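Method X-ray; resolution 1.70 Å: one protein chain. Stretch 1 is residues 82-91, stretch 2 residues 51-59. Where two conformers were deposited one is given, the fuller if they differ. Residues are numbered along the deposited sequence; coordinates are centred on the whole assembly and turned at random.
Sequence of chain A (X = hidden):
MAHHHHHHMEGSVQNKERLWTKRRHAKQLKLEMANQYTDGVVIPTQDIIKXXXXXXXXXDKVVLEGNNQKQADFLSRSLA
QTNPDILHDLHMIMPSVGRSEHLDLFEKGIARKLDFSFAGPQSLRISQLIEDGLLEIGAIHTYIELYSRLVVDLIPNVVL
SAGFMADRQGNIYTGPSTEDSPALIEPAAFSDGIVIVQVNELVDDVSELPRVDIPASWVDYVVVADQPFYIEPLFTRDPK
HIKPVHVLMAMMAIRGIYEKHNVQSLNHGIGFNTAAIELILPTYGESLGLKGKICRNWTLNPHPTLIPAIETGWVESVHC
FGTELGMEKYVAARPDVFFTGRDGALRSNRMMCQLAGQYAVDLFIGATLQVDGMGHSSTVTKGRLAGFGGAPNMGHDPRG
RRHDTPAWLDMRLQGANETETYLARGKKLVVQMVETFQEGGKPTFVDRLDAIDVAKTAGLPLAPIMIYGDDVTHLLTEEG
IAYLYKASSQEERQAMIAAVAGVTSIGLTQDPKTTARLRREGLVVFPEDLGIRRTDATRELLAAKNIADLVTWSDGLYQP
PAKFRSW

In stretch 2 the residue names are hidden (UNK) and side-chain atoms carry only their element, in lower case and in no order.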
# COMPACT_ATOMS: atom_id res chain seq x y z
N THR A 82 9.48 2.06 -33.98
CA THR A 82 8.26 2.45 -34.68
C THR A 82 8.43 3.81 -35.35
O THR A 82 9.36 4.57 -35.06
CB THR A 82 7.06 2.47 -33.72
OG1 THR A 82 7.32 3.38 -32.64
CG2 THR A 82 6.78 1.08 -33.16
N ASN A 83 7.51 4.09 -36.27
CA ASN A 83 7.52 5.32 -37.06
C ASN A 83 7.00 6.47 -36.21
O ASN A 83 5.85 6.43 -35.77
CB ASN A 83 6.65 5.12 -38.28
CG ASN A 83 6.71 6.29 -39.26
OD1 ASN A 83 7.11 7.40 -38.92
ND2 ASN A 83 6.29 6.03 -40.49
N PRO A 84 7.80 7.50 -35.94
CA PRO A 84 7.30 8.60 -35.09
C PRO A 84 6.21 9.43 -35.76
O PRO A 84 5.52 10.18 -35.06
CB PRO A 84 8.56 9.44 -34.80
CG PRO A 84 9.71 8.51 -35.11
CD PRO A 84 9.23 7.65 -36.24
N ASP A 85 6.02 9.33 -37.09
CA ASP A 85 4.85 9.96 -37.70
C ASP A 85 3.56 9.25 -37.34
O ASP A 85 2.47 9.82 -37.50
CB ASP A 85 5.00 10.00 -39.22
CG ASP A 85 6.14 10.87 -39.67
OD1 ASP A 85 6.39 11.90 -39.01
OD2 ASP A 85 6.78 10.53 -40.68
N ILE A 86 3.65 8.01 -36.88
CA ILE A 86 2.50 7.25 -36.41
C ILE A 86 2.39 7.30 -34.89
O ILE A 86 1.35 7.65 -34.35
CB ILE A 86 2.59 5.79 -36.92
CG1 ILE A 86 2.65 5.78 -38.44
CG2 ILE A 86 1.42 4.95 -36.39
CD1 ILE A 86 2.89 4.41 -39.02
N LEU A 87 3.47 6.96 -34.18
CA LEU A 87 3.49 6.96 -32.72
C LEU A 87 4.32 8.14 -32.23
O LEU A 87 5.55 8.13 -32.34
CB LEU A 87 4.04 5.65 -32.15
CG LEU A 87 3.31 4.39 -32.59
CD1 LEU A 87 3.83 3.19 -31.78
CD2 LEU A 87 1.81 4.56 -32.40
N HIS A 88 3.64 9.14 -31.66
CA HIS A 88 4.29 10.32 -31.09
C HIS A 88 3.49 10.74 -29.87
O HIS A 88 2.36 10.29 -29.66
CB HIS A 88 4.38 11.47 -32.10
CG HIS A 88 3.07 11.80 -32.75
ND1 HIS A 88 2.16 12.67 -32.20
CD2 HIS A 88 2.52 11.36 -33.91
CE1 HIS A 88 1.10 12.75 -32.99
NE2 HIS A 88 1.30 11.97 -34.04
N ASP A 89 4.12 11.57 -29.03
CA ASP A 89 3.48 12.11 -27.83
C ASP A 89 3.00 11.01 -26.89
O ASP A 89 2.02 11.19 -26.16
CB ASP A 89 2.32 13.05 -28.18
CG ASP A 89 2.80 14.34 -28.81
OD1 ASP A 89 3.31 15.20 -28.08
OD2 ASP A 89 2.71 14.46 -30.05
N LEU A 90 3.69 9.88 -26.91
CA LEU A 90 3.41 8.84 -25.93
C LEU A 90 3.73 9.33 -24.53
O LEU A 90 4.73 10.01 -24.30
CB LEU A 90 4.21 7.57 -26.25
CG LEU A 90 3.83 6.84 -27.54
CD1 LEU A 90 4.43 5.45 -27.59
CD2 LEU A 90 2.30 6.80 -27.72
N HIS A 91 2.86 9.00 -23.59
CA HIS A 91 3.06 9.34 -22.18
C HIS A 91 3.52 8.04 -21.54
O HIS A 91 2.72 7.12 -21.32
CB HIS A 91 1.77 9.89 -21.58
CG HIS A 91 1.85 10.23 -20.12
ND1 HIS A 91 0.89 10.99 -19.49
CD2 HIS A 91 2.76 9.90 -19.16
CE1 HIS A 91 1.21 11.13 -18.21
NE2 HIS A 91 2.33 10.47 -17.99
N UNK A 51 2.44 -4.24 -35.50
CA UNK A 51 1.33 -4.41 -34.58
C UNK A 51 1.35 -3.32 -33.50
O UNK A 51 0.29 -2.80 -33.12
c UNK A 51 0.34 -5.93 -32.84
c UNK A 51 1.35 -5.83 -33.97
c UNK A 51 1.06 -6.88 -35.05
N UNK A 52 2.54 -2.94 -33.00
CA UNK A 52 2.62 -1.80 -32.07
C UNK A 52 2.05 -0.53 -32.69
O UNK A 52 1.33 0.22 -32.02
c UNK A 52 4.69 -2.62 -30.71
c UNK A 52 4.07 -1.56 -31.61
c UNK A 52 6.16 -2.31 -30.41
c UNK A 52 3.93 -2.76 -29.39
N UNK A 53 2.39 -0.26 -33.95
CA UNK A 53 1.87 0.91 -34.66
C UNK A 53 0.37 0.84 -34.91
O UNK A 53 -0.23 1.84 -35.31
c UNK A 53 2.60 1.05 -36.00
c UNK A 53 4.05 1.49 -35.86
c UNK A 53 4.80 1.44 -37.17
o UNK A 53 4.26 0.92 -38.18
o UNK A 53 5.94 1.95 -37.20
N UNK A 54 -0.23 -0.33 -34.74
CA UNK A 54 -1.66 -0.53 -34.93
C UNK A 54 -2.42 -0.41 -33.61
O UNK A 54 -3.52 0.14 -33.57
c UNK A 54 -3.41 -2.11 -35.85
o UNK A 54 -1.17 -2.06 -36.74
c UNK A 54 -1.93 -1.91 -35.54
N UNK A 55 -1.84 -0.93 -32.53
CA UNK A 55 -2.52 -0.99 -31.24
C UNK A 55 -2.31 0.26 -30.39
O UNK A 55 -3.14 0.55 -29.52
c UNK A 55 -2.03 -2.22 -30.45
c UNK A 55 -3.90 -3.72 -31.14
c UNK A 55 -1.77 -4.67 -30.30
c UNK A 55 -2.39 -3.56 -31.09
N UNK A 56 -1.22 0.97 -30.60
CA UNK A 56 -0.90 2.18 -29.83
C UNK A 56 -1.31 3.39 -30.66
O UNK A 56 -1.22 3.38 -31.89
c UNK A 56 2.50 0.93 -28.43
c UNK A 56 0.89 3.47 -28.60
c UNK A 56 0.59 2.23 -29.46
c UNK A 56 1.02 0.95 -28.73
N UNK A 57 -1.80 4.42 -29.98
CA UNK A 57 -2.29 5.66 -30.57
C UNK A 57 -1.49 6.83 -29.99
O UNK A 57 -1.11 6.78 -28.82
c UNK A 57 -3.79 5.84 -30.24
c UNK A 57 -4.43 6.98 -31.03
o UNK A 57 -4.49 4.62 -30.55
N UNK A 58 -1.23 7.88 -30.77
CA UNK A 58 -0.52 9.03 -30.20
C UNK A 58 -1.23 9.56 -28.96
O UNK A 58 -2.46 9.58 -28.88
c UNK A 58 -1.48 8.04 -32.21
c UNK A 58 -0.53 10.05 -31.34
c UNK A 58 -0.66 9.24 -32.57
N UNK A 59 -0.43 10.00 -27.98
CA UNK A 59 -0.98 10.48 -26.72
C UNK A 59 -1.32 9.39 -25.72
O UNK A 59 -1.67 9.72 -24.57

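Position 51 carries three carbons, a CB bearing two more, and none comes near stretch 1. A fork at CB without oxygen is valine: Val51. It is buried, and its carbonyl O accepts the helical bond from N of residue 55.

Position 52 has four carbons, forked at the second, and its CB points toward stretch 1. This is leucine, Leu52. Its CB lies 4.1 Å from Thr82 CG2, a contact between carbons that suits a buried apolar chain.

At position 53 three carbons run in a line and the third bears two oxygens; one oxygen stands 2.8 Å from Asn83 N. A carboxylate at that reach is glutamate, Glu53. The extended chain (chi2 and chi3 near 180°) brings OE1 to the backbone amide, which donates a hydrogen bond to it, while Ile86 CD1 lies 3.8 Å from OE2.

Position 54 has a CB bearing one oxygen and one carbon, the pattern of threonine. Thr54 points away from stretch 1, and its hydroxyl is hydrogen-bonded to a residue close by in the chain.

Position 55 again shows four carbons forked at the second: Leu55. Its end leads away from stretch 1, and the buried chain serves other surroundings.

Position 56 has four carbons forked at CB, one arm two carbons long, which identifies isoleucine. Ile56, the first residue past the helix to leave helical angles, points toward stretch 1: its CB is 3.9 Å from Leu87 CD2, and its CG2 is 3.7 Å from Leu90 CD2. Its branched carbons thus meet two leucines.

Position 57 repeats the CB with one oxygen and one carbon: Thr57. It points away, and its hydroxyl is hydrogen-bonded elsewhere in the structure.

At position 58 three carbons close a ring onto the backbone N, so this is proline. Pro58 CB sits over a face of the His88 ring, 3.8 Å from its centroid, in a CH-pi contact; Pro58 CG is 3.1 Å from Ile86 O.

Position 59 has no side-chain atoms: Gly59. At its phi of 83° and psi of -7°, a CB would be jammed against the preceding carbonyl O. Its N donates a hydrogen bond to His88 O at 3.3 Å, and its CA lies 3.1 Å from Asp89 O.

The contact works through two polar anchors, Glu53 to the amide of Asn83 and Gly59 to the carbonyl of His88. Leu87 and Leu90 pack against Ile56, and Pro58 covers the His88 ring, which Asp89 OD2 holds through a 2.9 Å hydrogen bond from His88 ND1.

Stretch 2 (51-59) VLETLITPG
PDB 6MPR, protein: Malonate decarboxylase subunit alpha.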